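Local coordinates for cellulosome anchoring protein cohesin region (Clostridium thermocellum, PDB 4DH2) that serves as the type I cohesin module of a cellulosome anchoring protein, binding a type I dockerin, and is probably also linked to carbohydrate binding, at residues V32-F38 / V109-V115. Numbering follows the deposited sequence.
Sequences VEIPLKF and VFAKLTV
This is an antiparallel strand pair in the beta-sandwich of the cohesin domain, broken near one end by a classic beta bulge. Axes of 32-38 and 111-115 run at 155°, 4.5 Å apart at closest. Val32–Val115, Ile34–Leu113 and Leu36–Ala111 are hydrogen-bonded pairs; Glu33–Thr114 and Pro35–Lys112 are non-hydrogen-bonded. Val32 N to Val115 O is 2.9 Å, Ile34 N to Leu113 O 2.8 Å and Leu36 N to Ala111 O 2.9 Å. At the bulge, Phe110 (phi/psi -97/-21) and Ala111 both face Leu36, whose O accepts Phe110 N at 2.8 Å and, weakly, Ala111 N at 3.5 Å; Lys37 then pairs with Val109. Phe110, chi1 p, swings its ring into an offset stack on Phe38 (m), centroids 4.3 Å apart, planes at 18°. Val32, Ile34, Leu36, Ala111, Leu113 and Val115 project from one face; Glu33, Pro35, Lys37, Val109, Lys112 and Thr114 from the other, where a water joins Glu33 OE2 (2.8 Å) and Thr114 OG1 (2.6 Å). Strands 15-27 and 60-67 flank the pair, while Leu36, Ala111 and Leu113 pack inward against Phe91 of strand 88-94.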
loop_
_atom_site.group_PDB
_atom_site.type_symbol
_atom_site.label_atom_id
_atom_site.label_comp_id
_atom_site.label_asym_id
_atom_site.label_seq_id
_atom_site.Cartn_x
_atom_site.Cartn_y
_atom_site.Cartn_z
ATOM N N VAL A 32 -4.007 18.473 -10.181
ATOM C CA VAL A 32 -4.654 17.482 -11.016
ATOM C C VAL A 32 -4.825 16.187 -10.212
ATOM O O VAL A 32 -4.233 16.039 -9.139
ATOM C CB VAL A 32 -3.816 17.178 -12.269
ATOM C CG1 VAL A 32 -3.628 18.430 -13.127
ATOM C CG2 VAL A 32 -2.450 16.589 -11.883
ATOM N N GLU A 33 -5.661 15.289 -10.724
ATOM C CA GLU A 33 -5.841 13.957 -10.120
ATOM C C GLU A 33 -5.094 12.914 -10.948
ATOM O O GLU A 33 -5.100 12.983 -12.177
ATOM C CB GLU A 33 -7.313 13.598 -10.056
ATOM C CG GLU A 33 -8.022 14.316 -8.940
ATOM C CD GLU A 33 -9.489 13.967 -8.845
ATOM O OE1 GLU A 33 -10.001 13.238 -9.727
ATOM O OE2 GLU A 33 -10.119 14.432 -7.876
ATOM N N ILE A 34 -4.379 12.000 -10.283
ATOM C CA ILE A 34 -3.741 10.878 -10.968
ATOM C C ILE A 34 -4.437 9.584 -10.510
ATOM O O ILE A 34 -4.342 9.207 -9.348
ATOM C CB ILE A 34 -2.231 10.791 -10.642
ATOM C CG1 ILE A 34 -1.496 12.064 -11.084
ATOM C CG2 ILE A 34 -1.606 9.567 -11.329
ATOM C CD1 ILE A 34 -0.109 12.103 -10.624
ATOM N N PRO A 35 -5.167 8.925 -11.417
ATOM C CA PRO A 35 -5.838 7.675 -11.076
ATOM C C PRO A 35 -4.843 6.533 -11.136
ATOM O O PRO A 35 -3.973 6.520 -12.010
ATOM C CB PRO A 35 -6.903 7.515 -12.166
ATOM C CG PRO A 35 -6.897 8.821 -12.935
ATOM C CD PRO A 35 -5.518 9.369 -12.776
ATOM N N LEU A 36 -5.001 5.607 -10.197
ATOM C CA LEU A 36 -4.204 4.387 -10.127
ATOM C C LEU A 36 -5.199 3.230 -10.239
ATOM O O LEU A 36 -6.227 3.232 -9.566
ATOM C CB LEU A 36 -3.454 4.332 -8.787
ATOM C CG LEU A 36 -2.706 5.606 -8.424
ATOM C CD1 LEU A 36 -2.110 5.487 -7.034
ATOM C CD2 LEU A 36 -1.611 5.920 -9.420
ATOM N N LYS A 37 -4.899 2.262 -11.102
ATOM C CA LYS A 37 -5.861 1.249 -11.492
ATOM C C LYS A 37 -5.320 -0.141 -11.273
ATOM O O LYS A 37 -4.120 -0.345 -11.300
ATOM C CB LYS A 37 -6.197 1.357 -12.985
ATOM C CG LYS A 37 -7.181 2.454 -13.341
ATOM C CD LYS A 37 -7.573 2.356 -14.813
ATOM C CE LYS A 37 -8.435 1.128 -15.077
ATOM N NZ LYS A 37 -8.281 0.571 -16.460
ATOM N N PHE A 38 -6.239 -1.066 -11.032
ATOM C CA PHE A 38 -5.986 -2.484 -11.107
ATOM C C PHE A 38 -6.726 -2.992 -12.326
ATOM O O PHE A 38 -7.896 -2.633 -12.552
ATOM C CB PHE A 38 -6.592 -3.244 -9.918
ATOM C CG PHE A 38 -5.949 -2.980 -8.593
ATOM C CD1 PHE A 38 -4.678 -2.405 -8.493
ATOM C CD2 PHE A 38 -6.608 -3.372 -7.427
ATOM C CE1 PHE A 38 -4.115 -2.177 -7.262
ATOM C CE2 PHE A 38 -6.031 -3.159 -6.186
ATOM C CZ PHE A 38 -4.784 -2.559 -6.111
ATOM N N VAL A 109 -10.346 1.828 -10.730
ATOM C CA VAL A 109 -9.480 2.720 -9.982
ATOM C C VAL A 109 -9.438 2.304 -8.517
ATOM O O VAL A 109 -10.485 2.173 -7.873
ATOM C CB VAL A 109 -9.974 4.185 -10.090
ATOM C CG1 VAL A 109 -9.191 5.080 -9.153
ATOM C CG2 VAL A 109 -9.874 4.649 -11.533
ATOM N N PHE A 110 -8.230 2.059 -7.998
ATOM C CA PHE A 110 -8.076 1.696 -6.588
ATOM C C PHE A 110 -7.719 2.891 -5.712
ATOM O O PHE A 110 -7.936 2.858 -4.492
ATOM C CB PHE A 110 -7.054 0.553 -6.395
ATOM C CG PHE A 110 -5.599 0.983 -6.456
ATOM C CD1 PHE A 110 -4.924 1.388 -5.316
ATOM C CD2 PHE A 110 -4.896 0.907 -7.646
ATOM C CE1 PHE A 110 -3.575 1.716 -5.371
ATOM C CE2 PHE A 110 -3.567 1.224 -7.707
ATOM C CZ PHE A 110 -2.900 1.644 -6.567
ATOM N N ALA A 111 -7.180 3.944 -6.312
ATOM C CA ALA A 111 -6.900 5.164 -5.566
ATOM C C ALA A 111 -6.724 6.320 -6.528
ATOM O O ALA A 111 -6.390 6.125 -7.699
ATOM C CB ALA A 111 -5.692 4.996 -4.710
ATOM N N LYS A 112 -6.976 7.530 -6.041
ATOM C CA LYS A 112 -6.693 8.714 -6.830
ATOM C C LYS A 112 -5.784 9.609 -6.006
ATOM O O LYS A 112 -6.072 9.890 -4.828
ATOM C CB LYS A 112 -7.995 9.468 -7.143
ATOM C CG LYS A 112 -8.918 8.748 -8.093
ATOM C CD LYS A 112 -10.178 9.582 -8.364
ATOM C CE LYS A 112 -11.039 8.952 -9.465
ATOM N NZ LYS A 112 -11.944 7.856 -8.968
ATOM N N LEU A 113 -4.709 10.091 -6.625
ATOM C CA LEU A 113 -3.843 11.044 -5.974
ATOM C C LEU A 113 -4.297 12.421 -6.427
ATOM O O LEU A 113 -4.631 12.585 -7.587
ATOM C CB LEU A 113 -2.434 10.885 -6.482
ATOM C CG LEU A 113 -1.844 9.480 -6.369
ATOM C CD1 LEU A 113 -0.421 9.499 -6.868
ATOM C CD2 LEU A 113 -1.936 9.011 -4.944
ATOM N N THR A 114 -4.306 13.396 -5.532
ATOM C CA THR A 114 -4.481 14.780 -5.957
ATOM C C THR A 114 -3.143 15.433 -5.739
ATOM O O THR A 114 -2.654 15.492 -4.603
ATOM C CB THR A 114 -5.564 15.504 -5.117
ATOM O OG1 THR A 114 -6.806 14.800 -5.226
ATOM C CG2 THR A 114 -5.752 16.953 -5.599
ATOM N N VAL A 115 -2.528 15.929 -6.814
ATOM C CA VAL A 115 -1.220 16.502 -6.697
ATOM C C VAL A 115 -1.143 17.883 -7.313
ATOM O O VAL A 115 -1.898 18.216 -8.231
ATOM C CB VAL A 115 -0.164 15.628 -7.372
ATOM C CG1 VAL A 115 -0.322 14.181 -6.901
ATOM C CG2 VAL A 115 -0.242 15.738 -8.915
HETATM O O HOH W 1 -9.177 15.808 -5.600
#